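Local coordinates for protein argonaute (Marinitoga piezophila, PDB 5I4A) that cleaves single-stranded DNA targets under the direction of short guide RNAs that carry a 5'-hydroxyl end, at residues Phe42-Ser47 with Val51-Pro56; Ile78-Asp83 with Asn142-Ser147; Lys136-Ser141 with Thr549-Tyr554. All coordinates share one frame; numbering follows the deposited sequence.

Contact 1 of 3, residues Phe42-Ser47 with Val51-Pro56; sequences FKFQDS and VWIEIP
Gln45 and Trp52 form an antiparallel hydrogen-bonded pair in a short beta hairpin of the N-terminal domain. Gln45 N donates to Trp52 O at 3.0 Å, and Trp52 N returns a bond to Gln45 O. Next to this pair, a water bridges Lys43 O and Glu54 N, donating to the first and accepting from the second, where the strands no longer bond directly. Ile53 fills the wedge between two phenylalanines: its CB lies 3.6 Å from Phe44 CE2, and CG2 stays close to that same ring atom. With CG1 anti to the backbone N (chi1 -176°), the longer branch runs to Phe42, CG1 lying 3.5 Å from CE1 of that ring. At the tip, CD1 makes a CH-pi contact over one face of Phe44, 3.9 Å from the ring centroid, and also meets Phe42 CD1. On the other face of the hairpin, Gln45 CB makes a CH-pi contact over one face of the Trp52 six-membered ring, 3.5 Å from its centroid. A serine in place of Trp52 would probably leave the aliphatic part of Gln45 without its ring support. Helix 29-40 packs on Phe44 and Val51, helix 84-101 touches Phe42 and Pro56, and strand 16-22 pairs with strand 51-56.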
loop_
_atom_site.group_PDB
_atom_site.type_symbol
_atom_site.label_atom_id
_atom_site.label_comp_id
_atom_site.label_asym_id
_atom_site.label_seq_id
_atom_site.Cartn_x
_atom_site.Cartn_y
_atom_site.Cartn_z
ATOM N N PHE A 42 -28.254 11.421 -5.604
ATOM C CA PHE A 42 -27.303 12.410 -6.105
ATOM C C PHE A 42 -27.364 13.617 -5.187
ATOM O O PHE A 42 -28.429 14.228 -5.046
ATOM C CB PHE A 42 -27.640 12.799 -7.546
ATOM C CG PHE A 42 -26.549 13.557 -8.243
ATOM C CD1 PHE A 42 -26.305 14.886 -7.939
ATOM C CD2 PHE A 42 -25.776 12.944 -9.216
ATOM C CE1 PHE A 42 -25.306 15.585 -8.582
ATOM C CE2 PHE A 42 -24.774 13.641 -9.865
ATOM C CZ PHE A 42 -24.539 14.963 -9.547
ATOM N N LYS A 43 -26.234 13.971 -4.581
ATOM C CA LYS A 43 -26.235 14.969 -3.522
ATOM C C LYS A 43 -26.544 16.358 -4.072
ATOM O O LYS A 43 -25.887 16.831 -5.006
ATOM C CB LYS A 43 -24.889 14.978 -2.800
ATOM C CG LYS A 43 -24.895 15.751 -1.490
ATOM C CD LYS A 43 -23.741 15.334 -0.592
ATOM C CE LYS A 43 -23.989 15.741 0.853
ATOM N NZ LYS A 43 -23.014 15.094 1.777
ATOM N N PHE A 44 -27.555 16.999 -3.492
ATOM C CA PHE A 44 -27.824 18.415 -3.686
ATOM C C PHE A 44 -27.115 19.218 -2.601
ATOM O O PHE A 44 -26.957 18.757 -1.468
ATOM C CB PHE A 44 -29.326 18.708 -3.621
ATOM C CG PHE A 44 -30.096 18.295 -4.846
ATOM C CD1 PHE A 44 -30.209 16.959 -5.198
ATOM C CD2 PHE A 44 -30.741 19.244 -5.625
ATOM C CE1 PHE A 44 -30.927 16.580 -6.318
ATOM C CE2 PHE A 44 -31.462 18.870 -6.747
ATOM C CZ PHE A 44 -31.558 17.538 -7.093
ATOM N N GLN A 45 -26.697 20.429 -2.952
ATOM C CA GLN A 45 -26.151 21.364 -1.980
ATOM C C GLN A 45 -27.168 22.467 -1.711
ATOM O O GLN A 45 -28.090 22.698 -2.496
ATOM C CB GLN A 45 -24.822 21.955 -2.468
ATOM C CG GLN A 45 -24.029 22.702 -1.399
ATOM C CD GLN A 45 -23.814 21.887 -0.140
ATOM O OE1 GLN A 45 -23.426 20.720 -0.200
ATOM N NE2 GLN A 45 -24.071 22.498 1.012
ATOM N N ASP A 46 -26.999 23.140 -0.575
ATOM C CA ASP A 46 -27.925 24.170 -0.133
ATOM C C ASP A 46 -27.171 25.442 0.227
ATOM O O ASP A 46 -25.984 25.419 0.559
ATOM C CB ASP A 46 -28.746 23.703 1.076
ATOM C CG ASP A 46 -27.888 23.463 2.304
ATOM O OD1 ASP A 46 -27.687 24.415 3.087
ATOM O OD2 ASP A 46 -27.413 22.321 2.486
ATOM N N SER A 47 -27.890 26.562 0.148
ATOM C CA SER A 47 -27.400 27.845 0.632
ATOM C C SER A 47 -28.283 28.322 1.776
ATOM O O SER A 47 -28.992 27.524 2.398
ATOM C CB SER A 47 -27.378 28.885 -0.492
ATOM O OG SER A 47 -27.175 30.192 0.027
ATOM N N VAL A 51 -31.250 25.948 -3.173
ATOM C CA VAL A 51 -30.725 24.592 -3.281
ATOM C C VAL A 51 -30.321 24.365 -4.730
ATOM O O VAL A 51 -31.072 24.717 -5.648
ATOM C CB VAL A 51 -31.761 23.551 -2.824
ATOM C CG1 VAL A 51 -31.357 22.153 -3.267
ATOM C CG2 VAL A 51 -31.938 23.608 -1.316
ATOM N N TRP A 52 -29.140 23.786 -4.943
ATOM C CA TRP A 52 -28.627 23.615 -6.293
ATOM C C TRP A 52 -28.031 22.226 -6.478
ATOM O O TRP A 52 -27.773 21.492 -5.518
ATOM C CB TRP A 52 -27.592 24.694 -6.647
ATOM C CG TRP A 52 -26.648 25.066 -5.545
ATOM C CD1 TRP A 52 -26.882 25.948 -4.528
ATOM C CD2 TRP A 52 -25.305 24.599 -5.368
ATOM N NE1 TRP A 52 -25.774 26.046 -3.722
ATOM C CE2 TRP A 52 -24.793 25.228 -4.216
ATOM C CE3 TRP A 52 -24.489 23.701 -6.065
ATOM C CZ2 TRP A 52 -23.501 24.995 -3.750
ATOM C CZ3 TRP A 52 -23.208 23.469 -5.597
ATOM C CH2 TRP A 52 -22.728 24.111 -4.451
ATOM N N ILE A 53 -27.817 21.875 -7.745
ATOM C CA ILE A 53 -27.240 20.595 -8.134
ATOM C C ILE A 53 -26.321 20.826 -9.325
ATOM O O ILE A 53 -26.655 21.580 -10.246
ATOM C CB ILE A 53 -28.331 19.552 -8.460
ATOM C CG1 ILE A 53 -27.703 18.190 -8.769
ATOM C CG2 ILE A 53 -29.219 20.019 -9.615
ATOM C CD1 ILE A 53 -28.715 17.119 -9.114
ATOM N N GLU A 54 -25.153 20.191 -9.298
ATOM C CA GLU A 54 -24.184 20.260 -10.384
ATOM C C GLU A 54 -24.177 18.917 -11.102
ATOM O O GLU A 54 -23.910 17.880 -10.484
ATOM C CB GLU A 54 -22.797 20.616 -9.852
ATOM C CG GLU A 54 -22.704 22.044 -9.337
ATOM C CD GLU A 54 -21.615 22.237 -8.299
ATOM O OE1 GLU A 54 -21.044 21.229 -7.833
ATOM O OE2 GLU A 54 -21.336 23.401 -7.943
ATOM N N ILE A 55 -24.479 18.937 -12.398
ATOM C CA ILE A 55 -24.678 17.711 -13.167
ATOM C C ILE A 55 -23.861 17.794 -14.449
ATOM O O ILE A 55 -23.462 18.887 -14.882
ATOM C CB ILE A 55 -26.173 17.478 -13.494
ATOM C CG1 ILE A 55 -26.735 18.661 -14.284
ATOM C CG2 ILE A 55 -26.968 17.225 -12.229
ATOM C CD1 ILE A 55 -28.036 18.356 -14.998
ATOM N N PRO A 56 -23.594 16.653 -15.083
ATOM C CA PRO A 56 -23.034 16.687 -16.435
ATOM C C PRO A 56 -24.050 17.262 -17.407
ATOM O O PRO A 56 -25.259 17.246 -17.165
ATOM C CB PRO A 56 -22.738 15.215 -16.749
ATOM C CG PRO A 56 -22.812 14.495 -15.433
ATOM C CD PRO A 56 -23.771 15.275 -14.593
HETATM O O HOH W 1 -24.375 19.051 -6.483
#

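Contact 2 of 3, residues Ile78-Asp83 with Asn142-Ser147; sequences IKEEED and NEYYLS
Glu80 and Tyr144 reach toward each other from opposite directions and join the N-terminal domain to linker L1. Glu80 follows strand 74-79, an outermost strand of a four-stranded antiparallel sheet; Tyr144 belongs to strand 143-156, which pairs with strand 127-140 in a beta hairpin of the linker. The backbones stay well apart, with 10.8 Å between Glu80 CA and Tyr144 CA, and the two side chains bridge the interval.

The polar link is a hydrogen bond from Tyr144 OH to Glu80 OE2, modelled very short at 2.4 Å, a value to be treated with caution. OE2 also takes a salt bridge from Lys84, a second partner that would be expected to stabilise the negative carboxylate. Glu80 has CG anti to its backbone N and then bends at chi2 (-87°), which brings the acid to the tyrosine.

Van der Waals contact adds little: Glu80 CD lies in the plane of the tyrosine ring at its edge, 3.7 Å from CE2, with the carboxylate turned 76° from the ring. Outside the two segments, Phe87 and Val88 of helix 84-101 pack against Tyr144, so the helix flanks the bridge.

Capping and local bonds shape the connection between strand and helix. Asp83 is the N-cap of helix 84-101, its OD1 accepting from Leu86 N. Just before it, Lys79 N donates to Glu82 OE2 at 2.9 Å, reaching the oxygen on its anti side.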
loop_
_atom_site.group_PDB
_atom_site.type_symbol
_atom_site.label_atom_id
_atom_site.label_comp_id
_atom_site.label_asym_id
_atom_site.label_seq_id
_atom_site.Cartn_x
_atom_site.Cartn_y
_atom_site.Cartn_z
ATOM N N ILE A 78 -20.108 25.490 -16.340
ATOM C CA ILE A 78 -18.690 25.536 -16.009
ATOM C C ILE A 78 -17.971 24.554 -16.920
ATOM O O ILE A 78 -18.235 23.346 -16.872
ATOM C CB ILE A 78 -18.437 25.199 -14.532
ATOM C CG1 ILE A 78 -19.490 25.863 -13.640
ATOM C CG2 ILE A 78 -17.036 25.626 -14.118
ATOM C CD1 ILE A 78 -19.469 27.378 -13.680
ATOM N N LYS A 79 -17.071 25.068 -17.751
ATOM C CA LYS A 79 -16.288 24.203 -18.620
ATOM C C LYS A 79 -15.247 23.441 -17.811
ATOM O O LYS A 79 -14.724 23.936 -16.808
ATOM C CB LYS A 79 -15.597 25.025 -19.703
ATOM C CG LYS A 79 -16.545 25.834 -20.550
ATOM C CD LYS A 79 -15.789 26.881 -21.326
ATOM C CE LYS A 79 -16.654 27.501 -22.396
ATOM N NZ LYS A 79 -15.787 28.144 -23.408
ATOM N N GLU A 80 -14.947 22.220 -18.259
ATOM C CA GLU A 80 -13.879 21.446 -17.635
ATOM C C GLU A 80 -12.568 22.218 -17.634
ATOM O O GLU A 80 -11.760 22.064 -16.713
ATOM C CB GLU A 80 -13.721 20.106 -18.356
ATOM C CG GLU A 80 -12.763 19.130 -17.688
ATOM C CD GLU A 80 -11.325 19.324 -18.132
ATOM O OE1 GLU A 80 -11.105 20.002 -19.158
ATOM O OE2 GLU A 80 -10.416 18.800 -17.456
ATOM N N GLU A 81 -12.347 23.056 -18.651
ATOM C CA GLU A 81 -11.178 23.931 -18.672
ATOM C C GLU A 81 -11.098 24.778 -17.407
ATOM O O GLU A 81 -10.050 24.852 -16.758
ATOM C CB GLU A 81 -11.227 24.846 -19.896
ATOM C CG GLU A 81 -10.777 24.221 -21.199
ATOM C CD GLU A 81 -10.737 25.241 -22.325
ATOM O OE1 GLU A 81 -11.818 25.633 -22.815
ATOM O OE2 GLU A 81 -9.626 25.663 -22.707
ATOM N N GLU A 82 -12.203 25.436 -17.050
ATOM C CA GLU A 82 -12.187 26.394 -15.955
ATOM C C GLU A 82 -12.105 25.718 -14.589
ATOM O O GLU A 82 -11.775 26.388 -13.602
ATOM C CB GLU A 82 -13.433 27.274 -16.017
ATOM C CG GLU A 82 -13.982 27.457 -17.426
ATOM C CD GLU A 82 -15.228 28.325 -17.464
ATOM O OE1 GLU A 82 -15.145 29.507 -17.069
ATOM O OE2 GLU A 82 -16.292 27.823 -17.884
ATOM N N ASP A 83 -12.393 24.416 -14.508
ATOM C CA ASP A 83 -12.450 23.743 -13.214
ATOM C C ASP A 83 -12.438 22.232 -13.489
ATOM O O ASP A 83 -13.489 21.616 -13.671
ATOM C CB ASP A 83 -13.674 24.157 -12.422
ATOM C CG ASP A 83 -13.612 23.726 -10.966
ATOM O OD1 ASP A 83 -12.862 22.785 -10.648
ATOM O OD2 ASP A 83 -14.330 24.326 -10.142
ATOM N N ASN A 142 -5.154 14.208 -22.328
ATOM C CA ASN A 142 -6.185 15.239 -22.447
ATOM C C ASN A 142 -7.593 14.674 -22.583
ATOM O O ASN A 142 -8.534 15.449 -22.794
ATOM C CB ASN A 142 -5.930 16.192 -23.624
ATOM C CG ASN A 142 -5.348 17.518 -23.188
ATOM O OD1 ASN A 142 -5.125 17.751 -22.000
ATOM N ND2 ASN A 142 -5.093 18.395 -24.152
ATOM N N GLU A 143 -7.776 13.362 -22.479
ATOM C CA GLU A 143 -9.092 12.746 -22.544
ATOM C C GLU A 143 -9.389 12.050 -21.224
ATOM O O GLU A 143 -8.484 11.709 -20.458
ATOM C CB GLU A 143 -9.178 11.748 -23.707
ATOM C CG GLU A 143 -8.953 12.375 -25.075
ATOM C CD GLU A 143 -10.169 13.132 -25.582
ATOM O OE1 GLU A 143 -11.302 12.651 -25.371
ATOM O OE2 GLU A 143 -9.991 14.208 -26.191
ATOM N N TYR A 144 -10.676 11.849 -20.958
ATOM C CA TYR A 144 -11.130 11.249 -19.711
ATOM C C TYR A 144 -11.520 9.796 -19.941
ATOM O O TYR A 144 -12.214 9.477 -20.913
ATOM C CB TYR A 144 -12.307 12.026 -19.127
ATOM C CG TYR A 144 -11.881 13.273 -18.394
ATOM C CD1 TYR A 144 -11.548 13.225 -17.047
ATOM C CD2 TYR A 144 -11.797 14.494 -19.048
ATOM C CE1 TYR A 144 -11.149 14.359 -16.368
ATOM C CE2 TYR A 144 -11.399 15.637 -18.377
ATOM C CZ TYR A 144 -11.078 15.562 -17.038
ATOM O OH TYR A 144 -10.681 16.692 -16.361
ATOM N N TYR A 145 -11.072 8.923 -19.043
ATOM C CA TYR A 145 -11.323 7.495 -19.143
ATOM C C TYR A 145 -11.910 6.984 -17.836
ATOM O O TYR A 145 -11.899 7.660 -16.804
ATOM C CB TYR A 145 -10.044 6.722 -19.490
ATOM C CG TYR A 145 -9.494 7.048 -20.859
ATOM C CD1 TYR A 145 -8.641 8.128 -21.047
ATOM C CD2 TYR A 145 -9.829 6.276 -21.964
ATOM C CE1 TYR A 145 -8.137 8.430 -22.299
ATOM C CE2 TYR A 145 -9.328 6.570 -23.220
ATOM C CZ TYR A 145 -8.483 7.647 -23.381
ATOM O OH TYR A 145 -7.982 7.943 -24.628
ATOM N N LEU A 146 -12.417 5.757 -17.899
ATOM C CA LEU A 146 -13.094 5.111 -16.782
ATOM C C LEU A 146 -12.564 3.690 -16.673
ATOM O O LEU A 146 -12.814 2.868 -17.562
ATOM C CB LEU A 146 -14.605 5.110 -17.001
ATOM C CG LEU A 146 -15.476 4.924 -15.766
ATOM C CD1 LEU A 146 -15.391 6.173 -14.910
ATOM C CD2 LEU A 146 -16.917 4.612 -16.148
ATOM N N SER A 147 -11.834 3.396 -15.600
ATOM C CA SER A 147 -11.376 2.037 -15.358
ATOM C C SER A 147 -12.470 1.267 -14.632
ATOM O O SER A 147 -13.073 1.777 -13.682
ATOM C CB SER A 147 -10.071 2.012 -14.559
ATOM O OG SER A 147 -10.164 2.764 -13.360
#

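Contact 3 of 3, residues Lys136-Ser141 with Thr549-Tyr554; sequences KIHNIS and TNINSY. With nucleotides of chain B.
Ile551 packs over one face of the His138 ring where a hairpin strand of linker L1 meets the RNase H fold of the PIWI domain. His138 lies on strand 127-140, while Ile551 and Asn550 belong to the loop between strands 539-546 and 560-565. No hydrogen bond crosses between the two segments; the joint is made by packing.

Ile551 slides along the imidazole. Its CG1 is anti to the carbonyl carbon (chi1 -60°), which lays the branch along the ring: CG1 comes within 3.7 Å of His138 CE1, and CD1 makes a CH-pi contact 3.8 Å from the ring centroid, 15° off the normal. Leu564 touches Ile551 from strand 560-565. NE2 of His138 also lies very close to Ser147 OG on the adjoining strand, probably hydrogen-bonded, though the modelled separation is doubtfully short.

Asn550 approaches the edge of the same ring with CB, 4.5 Å from His138 NE2. That CB also meets the aliphatic part of Lys136, which crosses it at about a right angle with CG 3.7 Å away. The amide is turned to the hairpin, ND2 donating to Lys134 O and Ser147 OG.

Past this crossing, Lys136 bends at chi2 and leads its amine to the guide RNA. NZ makes a weak bond to O5' of U10 of chain B and a firmer one, at 2.8 Å, to the phosphate oxygen OP1 of A11 of chain B.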
loop_
_atom_site.group_PDB
_atom_site.type_symbol
_atom_site.label_atom_id
_atom_site.label_comp_id
_atom_site.label_asym_id
_atom_site.label_seq_id
_atom_site.Cartn_x
_atom_site.Cartn_y
_atom_site.Cartn_z
ATOM N N LYS A 136 -12.995 3.987 -11.394
ATOM C CA LYS A 136 -12.151 5.152 -11.169
ATOM C C LYS A 136 -12.050 5.961 -12.455
ATOM O O LYS A 136 -12.202 5.428 -13.556
ATOM C CB LYS A 136 -10.751 4.750 -10.686
ATOM C CG LYS A 136 -10.720 4.230 -9.258
ATOM C CD LYS A 136 -11.226 5.284 -8.293
ATOM C CE LYS A 136 -10.968 4.889 -6.852
ATOM N NZ LYS A 136 -11.034 6.073 -5.951
ATOM N N ILE A 137 -11.786 7.256 -12.301
ATOM C CA ILE A 137 -11.734 8.203 -13.410
ATOM C C ILE A 137 -10.282 8.596 -13.644
ATOM O O ILE A 137 -9.564 8.935 -12.696
ATOM C CB ILE A 137 -12.602 9.443 -13.130
ATOM C CG1 ILE A 137 -14.078 9.052 -13.040
ATOM C CG2 ILE A 137 -12.388 10.505 -14.198
ATOM C CD1 ILE A 137 -14.990 10.206 -12.686
ATOM N N HIS A 138 -9.858 8.563 -14.905
ATOM C CA HIS A 138 -8.475 8.826 -15.270
ATOM C C HIS A 138 -8.420 9.864 -16.378
ATOM O O HIS A 138 -9.227 9.835 -17.312
ATOM C CB HIS A 138 -7.778 7.539 -15.714
ATOM C CG HIS A 138 -7.974 6.399 -14.766
ATOM N ND1 HIS A 138 -7.170 6.200 -13.665
ATOM C CD2 HIS A 138 -8.896 5.407 -14.743
ATOM C CE1 HIS A 138 -7.582 5.130 -13.010
ATOM N NE2 HIS A 138 -8.629 4.632 -13.642
ATOM N N ASN A 139 -7.468 10.783 -16.264
ATOM C CA ASN A 139 -7.245 11.834 -17.253
ATOM C C ASN A 139 -5.948 11.502 -17.989
ATOM O O ASN A 139 -4.854 11.821 -17.516
ATOM C CB ASN A 139 -7.188 13.204 -16.581
ATOM C CG ASN A 139 -7.352 14.347 -17.565
ATOM O OD1 ASN A 139 -6.890 15.461 -17.321
ATOM N ND2 ASN A 139 -8.013 14.076 -18.684
ATOM N N ILE A 140 -6.076 10.844 -19.140
ATOM C CA ILE A 140 -4.937 10.395 -19.933
ATOM C C ILE A 140 -4.969 11.112 -21.275
ATOM O O ILE A 140 -5.982 11.069 -21.982
ATOM C CB ILE A 140 -4.955 8.871 -20.148
ATOM C CG1 ILE A 140 -5.208 8.129 -18.834
ATOM C CG2 ILE A 140 -3.648 8.406 -20.782
ATOM C CD1 ILE A 140 -5.325 6.625 -19.009
ATOM N N SER A 141 -3.853 11.756 -21.630
ATOM C CA SER A 141 -3.679 12.373 -22.948
ATOM C C SER A 141 -4.813 13.341 -23.281
ATOM O O SER A 141 -5.379 13.304 -24.376
ATOM C CB SER A 141 -3.545 11.310 -24.042
ATOM O OG SER A 141 -2.211 10.850 -24.157
ATOM N N THR A 549 -3.670 1.793 -8.027
ATOM C CA THR A 549 -4.276 2.117 -9.311
ATOM C C THR A 549 -5.301 1.054 -9.693
ATOM O O THR A 549 -5.124 -0.138 -9.416
ATOM C CB THR A 549 -3.217 2.254 -10.409
ATOM O OG1 THR A 549 -3.842 2.682 -11.626
ATOM C CG2 THR A 549 -2.515 0.939 -10.659
ATOM N N ASN A 550 -6.389 1.502 -10.311
ATOM C CA ASN A 550 -7.486 0.633 -10.711
ATOM C C ASN A 550 -7.332 0.110 -12.134
ATOM O O ASN A 550 -8.156 -0.695 -12.580
ATOM C CB ASN A 550 -8.813 1.388 -10.579
ATOM C CG ASN A 550 -10.002 0.464 -10.450
ATOM O OD1 ASN A 550 -10.002 -0.453 -9.633
ATOM N ND2 ASN A 550 -11.025 0.695 -11.265
ATOM N N ILE A 551 -6.303 0.546 -12.852
ATOM C CA ILE A 551 -6.095 0.124 -14.233
ATOM C C ILE A 551 -5.443 -1.250 -14.238
ATOM O O ILE A 551 -4.388 -1.454 -13.622
ATOM C CB ILE A 551 -5.238 1.151 -14.989
ATOM C CG1 ILE A 551 -5.941 2.510 -15.005
ATOM C CG2 ILE A 551 -4.940 0.661 -16.403
ATOM C CD1 ILE A 551 -5.055 3.659 -15.438
ATOM N N ASN A 552 -6.063 -2.195 -14.934
ATOM C CA ASN A 552 -5.582 -3.569 -14.912
ATOM C C ASN A 552 -6.010 -4.252 -16.207
ATOM O O ASN A 552 -6.373 -3.588 -17.183
ATOM C CB ASN A 552 -6.094 -4.283 -13.649
ATOM C CG ASN A 552 -5.077 -5.242 -13.074
ATOM O OD1 ASN A 552 -4.326 -5.880 -13.811
ATOM N ND2 ASN A 552 -5.041 -5.343 -11.752
ATOM N N SER A 553 -5.974 -5.583 -16.212
ATOM C CA SER A 553 -6.225 -6.362 -17.416
ATOM C C SER A 553 -6.367 -7.828 -17.042
ATOM O O SER A 553 -5.866 -8.274 -16.006
ATOM C CB SER A 553 -5.095 -6.193 -18.432
ATOM O OG SER A 553 -5.168 -7.186 -19.442
ATOM N N TYR A 554 -7.046 -8.578 -17.910
ATOM C CA TYR A 554 -7.024 -10.031 -17.811
ATOM C C TYR A 554 -5.764 -10.631 -18.420
ATOM O O TYR A 554 -5.457 -11.797 -18.150
ATOM C CB TYR A 554 -8.269 -10.643 -18.467
ATOM C CG TYR A 554 -8.602 -10.112 -19.846
ATOM C CD1 TYR A 554 -7.913 -10.550 -20.973
ATOM C CD2 TYR A 554 -9.626 -9.190 -20.025
ATOM C CE1 TYR A 554 -8.223 -10.070 -22.235
ATOM C CE2 TYR A 554 -9.945 -8.709 -21.282
ATOM C CZ TYR A 554 -9.239 -9.150 -22.383
ATOM O OH TYR A 554 -9.551 -8.671 -23.635
ATOM P P A B 11 -10.012 9.985 -6.948
ATOM O OP1 A B 11 -10.847 8.833 -6.530
ATOM O OP2 A B 11 -9.842 10.292 -8.391
ATOM O "O5'" A B 11 -10.597 11.273 -6.222
ATOM C "C5'" A B 11 -10.211 12.580 -6.617
ATOM C "C4'" A B 11 -11.192 13.598 -6.108
ATOM O "O4'" A B 11 -12.450 13.433 -6.814
ATOM C "C3'" A B 11 -11.551 13.444 -4.637
ATOM O "O3'" A B 11 -10.642 14.085 -3.747
ATOM C "C2'" A B 11 -12.978 13.977 -4.568
ATOM O "O2'" A B 11 -13.004 15.397 -4.521
ATOM C "C1'" A B 11 -13.531 13.527 -5.914
ATOM N N9 A B 11 -14.167 12.201 -5.823
ATOM C C8 A B 11 -13.598 10.951 -5.917
ATOM N N7 A B 11 -14.461 9.969 -5.792
ATOM C C5 A B 11 -15.673 10.627 -5.604
ATOM C C6 A B 11 -16.990 10.176 -5.407
ATOM N N6 A B 11 -17.336 8.882 -5.365
ATOM N N1 A B 11 -17.951 11.109 -5.256
ATOM C C2 A B 11 -17.627 12.408 -5.298
ATOM N N3 A B 11 -16.431 12.955 -5.474
ATOM C C4 A B 11 -15.499 11.997 -5.620
ATOM P P U B 10 -8.267 4.719 -3.094
ATOM O OP1 U B 10 -8.893 3.650 -3.905
ATOM O OP2 U B 10 -6.876 4.536 -2.614
ATOM O "O5'" U B 10 -8.405 6.104 -3.864
ATOM O "O3'" U B 10 -8.555 9.804 -6.299
#

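The three contacts run from the N-terminal domain through linker L1 to the PIWI domain. Contact 1 and contact 2 have centres 19 Å apart and do not touch, but share a sheet: strands 51-56 and 74-79 both pair with strand 16-22. Contacts 2 and 3 sit closer, 14 Å between centres, and meet through the L1 hairpin, where Tyr145 N lies 2.7 Å from His138 O, a probable hydrogen bond. The centres of contacts 1 and 3 are 28 Å apart. The nearest atoms of contacts 1 and 2 stay about 7 Å and 9 Å from the RNA, whereas contact 3 binds it directly. All three lie away from the residues inferred to be catalytic.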